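PDB 4BHX: paternally-expressed gene 3 protein from Homo sapiens, which mediates between p53 and BAX in a DNA-damage-activated neuronal death pathway and dimerizes through its SCAN domain, the part held in this chain, to control gene expression. Local coordinates for residues S6-L16 against K30-Q40. Residues are numbered along the deposited sequence; the frame is centred on the assembly and turned at random.
With EDO (1,2-ethanediol), chain P; EDO (1,2-ethanediol), chain K; EDO (1,2-ethanediol), chain N; EDO (1,2-ethanediol), chain M.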
loop_
_atom_site.group_PDB
_atom_site.type_symbol
_atom_site.label_atom_id
_atom_site.label_comp_id
_atom_site.label_asym_id
_atom_site.label_seq_id
_atom_site.Cartn_x
_atom_site.Cartn_y
_atom_site.Cartn_z
ATOM N N SER A 6 -9.008 -4.009 0.953
ATOM C CA SER A 6 -8.408 -2.677 1.111
ATOM C C SER A 6 -7.308 -2.412 0.072
ATOM O O SER A 6 -7.103 -1.263 -0.317
ATOM C CB SER A 6 -7.900 -2.447 2.526
ATOM O OG SER A 6 -7.042 -3.479 2.916
ATOM N N GLU A 7 -6.638 -3.475 -0.409
ATOM C CA GLU A 7 -5.599 -3.332 -1.421
ATOM C C GLU A 7 -6.160 -2.840 -2.779
ATOM O O GLU A 7 -5.494 -2.125 -3.529
ATOM C CB GLU A 7 -4.818 -4.662 -1.568
ATOM C CG GLU A 7 -3.788 -4.671 -2.695
ATOM C CD GLU A 7 -2.706 -3.572 -2.535
ATOM O OE1 GLU A 7 -2.530 -3.036 -1.417
ATOM O OE2 GLU A 7 -2.070 -3.249 -3.520
ATOM N N PHE A 8 -7.402 -3.220 -3.112
ATOM C CA PHE A 8 -8.117 -2.726 -4.295
ATOM C C PHE A 8 -8.202 -1.191 -4.241
ATOM O O PHE A 8 -7.891 -0.472 -5.228
ATOM C CB PHE A 8 -9.568 -3.272 -4.361
ATOM C CG PHE A 8 -10.405 -2.592 -5.360
ATOM C CD1 PHE A 8 -10.457 -3.053 -6.670
ATOM C CD2 PHE A 8 -11.213 -1.526 -4.996
ATOM C CE1 PHE A 8 -11.226 -2.418 -7.617
ATOM C CE2 PHE A 8 -11.955 -0.881 -5.951
ATOM C CZ PHE A 8 -11.969 -1.312 -7.249
ATOM N N PHE A 9 -8.510 -0.693 -3.073
ATOM C CA PHE A 9 -8.597 0.795 -2.903
ATOM C C PHE A 9 -7.226 1.479 -2.914
ATOM O O PHE A 9 -7.097 2.526 -3.534
ATOM C CB PHE A 9 -9.367 1.176 -1.654
ATOM C CG PHE A 9 -10.838 0.858 -1.766
ATOM C CD1 PHE A 9 -11.685 1.682 -2.503
ATOM C CD2 PHE A 9 -11.355 -0.273 -1.192
ATOM C CE1 PHE A 9 -13.006 1.380 -2.664
ATOM C CE2 PHE A 9 -12.739 -0.595 -1.340
ATOM C CZ PHE A 9 -13.536 0.230 -2.081
ATOM N N HIS A 10 -6.242 0.842 -2.311
ATOM C CA HIS A 10 -4.852 1.315 -2.408
ATOM C C HIS A 10 -4.436 1.467 -3.803
ATOM O O HIS A 10 -3.882 2.477 -4.173
ATOM C CB HIS A 10 -4.002 0.289 -1.738
ATOM C CG HIS A 10 -2.558 0.550 -1.828
ATOM N ND1 HIS A 10 -1.632 -0.463 -1.758
ATOM C CD2 HIS A 10 -1.859 1.700 -2.000
ATOM C CE1 HIS A 10 -0.418 0.059 -1.842
ATOM N NE2 HIS A 10 -0.532 1.357 -2.005
ATOM N N GLN A 11 -4.703 0.454 -4.652
ATOM C CA GLN A 11 -4.336 0.537 -6.065
ATOM C C GLN A 11 -5.147 1.616 -6.779
ATOM O O GLN A 11 -4.576 2.402 -7.580
ATOM C CB GLN A 11 -4.479 -0.842 -6.749
ATOM C CG GLN A 11 -3.413 -1.813 -6.250
ATOM C CD GLN A 11 -3.701 -3.293 -6.540
ATOM O OE1 GLN A 11 -4.404 -3.615 -7.500
ATOM N NE2 GLN A 11 -3.077 -4.206 -5.751
ATOM N N ARG A 12 -6.456 1.720 -6.523
ATOM C CA ARG A 12 -7.205 2.766 -7.193
ATOM C C ARG A 12 -6.688 4.203 -6.801
ATOM O O ARG A 12 -6.668 5.103 -7.648
ATOM C CB ARG A 12 -8.697 2.706 -6.909
ATOM C CG ARG A 12 -9.405 1.410 -7.282
ATOM C CD ARG A 12 -9.506 1.222 -8.776
ATOM N NE ARG A 12 -8.275 1.094 -9.539
ATOM C CZ ARG A 12 -7.560 -0.016 -9.716
ATOM N NH1 ARG A 12 -7.864 -1.172 -9.113
ATOM N NH2 ARG A 12 -6.477 0.058 -10.496
ATOM N N PHE A 13 -6.380 4.382 -5.527
ATOM C CA PHE A 13 -5.879 5.659 -5.015
ATOM C C PHE A 13 -4.608 6.066 -5.782
ATOM O O PHE A 13 -4.466 7.211 -6.240
ATOM C CB PHE A 13 -5.620 5.504 -3.500
ATOM C CG PHE A 13 -4.942 6.719 -2.846
ATOM C CD1 PHE A 13 -5.536 7.990 -2.892
ATOM C CD2 PHE A 13 -3.686 6.592 -2.227
ATOM C CE1 PHE A 13 -4.867 9.091 -2.301
ATOM C CE2 PHE A 13 -3.045 7.710 -1.593
ATOM C CZ PHE A 13 -3.647 8.951 -1.667
ATOM N N ARG A 14 -3.674 5.137 -5.894
ATOM C CA ARG A 14 -2.419 5.360 -6.588
ATOM C C ARG A 14 -2.546 5.489 -8.108
ATOM O O ARG A 14 -1.695 6.133 -8.727
ATOM C CB ARG A 14 -1.472 4.240 -6.248
ATOM C CG ARG A 14 -0.940 4.192 -4.841
ATOM C CD ARG A 14 -0.216 5.482 -4.469
ATOM N NE ARG A 14 0.275 5.469 -3.067
ATOM C CZ ARG A 14 0.429 6.564 -2.307
ATOM N NH1 ARG A 14 0.120 7.776 -2.766
ATOM N NH2 ARG A 14 0.850 6.442 -1.078
ATOM N N ASN A 15 -3.570 4.888 -8.721
ATOM C CA ASN A 15 -3.665 4.833 -10.182
ATOM C C ASN A 15 -4.665 5.787 -10.744
ATOM O O ASN A 15 -4.725 5.953 -11.924
ATOM C CB ASN A 15 -4.039 3.416 -10.729
ATOM C CG ASN A 15 -3.150 2.295 -10.237
ATOM O OD1 ASN A 15 -3.527 1.104 -10.367
ATOM N ND2 ASN A 15 -2.009 2.607 -9.728
ATOM N N LEU A 16 -5.427 6.480 -9.921
ATOM C CA LEU A 16 -6.369 7.477 -10.414
ATOM C C LEU A 16 -5.639 8.546 -11.202
ATOM O O LEU A 16 -4.575 8.927 -10.819
ATOM C CB LEU A 16 -7.059 8.172 -9.260
ATOM C CG LEU A 16 -8.189 9.064 -9.698
ATOM C CD1 LEU A 16 -9.402 8.202 -9.910
ATOM C CD2 LEU A 16 -8.521 10.145 -8.728
ATOM N N LYS A 30 -12.663 12.300 -4.850
ATOM C CA LYS A 30 -12.372 10.922 -5.211
ATOM C C LYS A 30 -11.115 10.384 -4.533
ATOM O O LYS A 30 -11.095 9.267 -3.971
ATOM C CB LYS A 30 -12.155 10.784 -6.697
ATOM C CG LYS A 30 -13.383 11.012 -7.510
ATOM C CD LYS A 30 -12.946 11.388 -8.913
ATOM C CE LYS A 30 -13.191 10.331 -9.945
ATOM N NZ LYS A 30 -14.335 10.757 -10.800
ATOM N N LEU A 31 -10.059 11.160 -4.623
ATOM C CA LEU A 31 -8.823 10.768 -3.965
ATOM C C LEU A 31 -8.982 10.554 -2.464
ATOM O O LEU A 31 -8.417 9.632 -1.875
ATOM C CB LEU A 31 -7.720 11.822 -4.241
ATOM C CG LEU A 31 -7.022 11.820 -5.602
ATOM C CD1 LEU A 31 -6.040 13.004 -5.742
ATOM C CD2 LEU A 31 -6.333 10.488 -5.841
ATOM N N ARG A 32 -9.662 11.468 -1.815
ATOM C CA ARG A 32 -9.925 11.314 -0.418
ATOM C C ARG A 32 -10.702 10.053 -0.092
ATOM O O ARG A 32 -10.325 9.345 0.780
ATOM C CB ARG A 32 -10.735 12.478 0.154
ATOM C CG ARG A 32 -9.928 13.689 0.494
ATOM C CD ARG A 32 -10.763 14.670 1.355
ATOM N NE ARG A 32 -9.968 15.886 1.578
ATOM C CZ ARG A 32 -10.373 17.134 1.353
ATOM N NH1 ARG A 32 -11.605 17.391 0.904
ATOM N NH2 ARG A 32 -9.544 18.137 1.597
ATOM N N ASN A 33 -11.809 9.825 -0.776
ATOM C CA ASN A 33 -12.605 8.564 -0.613
ATOM C C ASN A 33 -11.762 7.307 -0.792
ATOM O O ASN A 33 -11.790 6.412 0.057
ATOM C CB ASN A 33 -13.754 8.571 -1.578
ATOM C CG ASN A 33 -14.829 9.564 -1.192
ATOM O OD1 ASN A 33 -14.967 9.866 -0.022
ATOM N ND2 ASN A 33 -15.603 10.035 -2.142
ATOM N N LEU A 34 -10.964 7.250 -1.869
ATOM C CA LEU A 34 -10.082 6.109 -2.123
ATOM C C LEU A 34 -9.078 5.894 -1.024
ATOM O O LEU A 34 -8.864 4.766 -0.582
ATOM C CB LEU A 34 -9.394 6.209 -3.481
ATOM C CG LEU A 34 -10.347 6.202 -4.689
ATOM C CD1 LEU A 34 -9.604 6.664 -5.951
ATOM C CD2 LEU A 34 -10.976 4.815 -4.865
ATOM N N CYS A 35 -8.461 6.971 -0.529
ATOM C CA CYS A 35 -7.403 6.820 0.497
ATOM C C CYS A 35 -8.007 6.351 1.790
ATOM O O CYS A 35 -7.420 5.571 2.529
ATOM C CB CYS A 35 -6.728 8.169 0.732
ATOM S SG CYS A 35 -5.259 8.111 1.766
ATOM N N LEU A 36 -9.194 6.876 2.123
ATOM C CA LEU A 36 -9.904 6.417 3.353
ATOM C C LEU A 36 -10.365 4.932 3.307
ATOM O O LEU A 36 -10.327 4.231 4.328
ATOM C CB LEU A 36 -11.100 7.309 3.604
ATOM C CG LEU A 36 -10.897 8.792 3.971
ATOM C CD1 LEU A 36 -12.201 9.617 4.052
ATOM C CD2 LEU A 36 -10.162 8.838 5.237
ATOM N N ASP A 37 -10.782 4.471 2.131
ATOM C CA ASP A 37 -11.161 3.069 1.911
ATOM C C ASP A 37 -9.958 2.154 1.863
ATOM O O ASP A 37 -10.062 1.001 2.177
ATOM C CB ASP A 37 -12.020 2.928 0.640
ATOM C CG ASP A 37 -13.488 3.402 0.856
ATOM O OD1 ASP A 37 -14.005 3.280 1.994
ATOM O OD2 ASP A 37 -14.051 3.961 -0.074
ATOM N N TRP A 38 -8.758 2.688 1.581
ATOM C CA TRP A 38 -7.562 1.926 1.753
ATOM C C TRP A 38 -7.144 1.884 3.207
ATOM O O TRP A 38 -6.931 0.786 3.787
ATOM C CB TRP A 38 -6.426 2.546 0.876
ATOM C CG TRP A 38 -5.057 2.051 1.196
ATOM C CD1 TRP A 38 -4.669 0.778 1.576
ATOM C CD2 TRP A 38 -3.834 2.816 1.030
ATOM N NE1 TRP A 38 -3.257 0.748 1.720
ATOM C CE2 TRP A 38 -2.746 1.987 1.398
ATOM C CE3 TRP A 38 -3.566 4.127 0.583
ATOM C CZ2 TRP A 38 -1.435 2.435 1.338
ATOM C CZ3 TRP A 38 -2.261 4.569 0.579
ATOM C CH2 TRP A 38 -1.213 3.731 0.929
ATOM N N LEU A 39 -6.988 3.046 3.846
ATOM C CA LEU A 39 -6.292 3.066 5.131
ATOM C C LEU A 39 -7.228 2.847 6.329
ATOM O O LEU A 39 -6.768 2.487 7.389
ATOM C CB LEU A 39 -5.520 4.384 5.244
ATOM C CG LEU A 39 -4.304 4.487 4.337
ATOM C CD1 LEU A 39 -3.678 5.852 4.448
ATOM C CD2 LEU A 39 -3.259 3.433 4.723
ATOM N N GLN A 40 -8.539 3.035 6.131
ATOM C CA GLN A 40 -9.599 2.863 7.174
ATOM C C GLN A 40 -9.195 3.427 8.534
ATOM O O GLN A 40 -9.102 2.685 9.519
ATOM C CB GLN A 40 -9.955 1.365 7.321
ATOM C CG GLN A 40 -10.329 0.683 6.014
ATOM C CD GLN A 40 -10.822 -0.742 6.183
ATOM O OE1 GLN A 40 -10.072 -1.707 6.128
ATOM N NE2 GLN A 40 -12.101 -0.869 6.359
HETATM C C1 EDO P . -4.353 -1.787 4.136
HETATM O O1 EDO P . -4.660 -2.376 2.862
HETATM C C2 EDO P . -4.107 -2.870 5.159
HETATM O O2 EDO P . -2.953 -3.609 4.720
HETATM C C1 EDO K . -5.903 -6.610 -5.724
HETATM O O1 EDO K . -6.055 -5.365 -6.436
HETATM C C2 EDO K . -7.104 -6.754 -4.822
HETATM O O2 EDO K . -8.269 -6.896 -5.665
HETATM C C1 EDO N . -13.774 12.693 2.397
HETATM O O1 EDO N . -14.534 12.562 1.183
HETATM C C2 EDO N . -14.650 13.070 3.583
HETATM O O2 EDO N . -15.669 12.074 3.748
HETATM C C1 EDO M . -8.872 7.829 -13.557
HETATM O O1 EDO M . -10.095 8.601 -13.811
HETATM C C2 EDO M . -8.974 6.309 -13.750
HETATM O O2 EDO M . -7.691 5.645 -13.576
#
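H10 lies flat along W38, its imidazole in an offset stack on the six-membered ring with centroids 4.0 Å apart and planes 13° from parallel. H10 CB lies over the face of the five-membered ring, 3.4 Å from its centroid, in a CH-pi contact. Both residues hold CG anti to the backbone N, which lays the two side chains alongside each other, pointing the same way. The packing is reciprocal, knobs into holes: W38 sits among S6, H10, F13 and R14, and F13 sits among L31, L34, C35 and W38. C35 covers one face of the F13 ring, with CB 3.9 Å from the centroid in a CH-pi contact and SG at 4.2 Å in a sulfur-aromatic one, while the indole meets F13 at an oblique tilt. Beyond this aromatic cluster, D37 CB lies over one face of the F9 ring, a CH-pi contact 3.5 Å from the centroid, and L34 CD2 touches the rim of that ring near its plane. At the far end L16 CD2 meets L31 CD2 at 3.6 Å.

The second shell fixes the imidazole's rotation: H10 ND1 gives a nearly straight bond to E7 OE1 (2.7 Å, 169°), and H10 NE2 is hydrogen-bonded to E56 of helix 46-61. E7 is itself steadied by Q11 NE2 on OE2, and R14, beside the indole edge, forms a salt bridge with E56. Two carboxylates would probably raise the histidine's proton affinity. No hydrogen bond joins the two near-antiparallel segments of this SCAN domain, where the axes of helix 6-15 and of residues 30-39 cross at -149°; their union rests on rings, aliphatic carbons and one cysteine sulfur, with E7 one turn earlier on the same helix and E56 on helix 46-61 orienting the histidine.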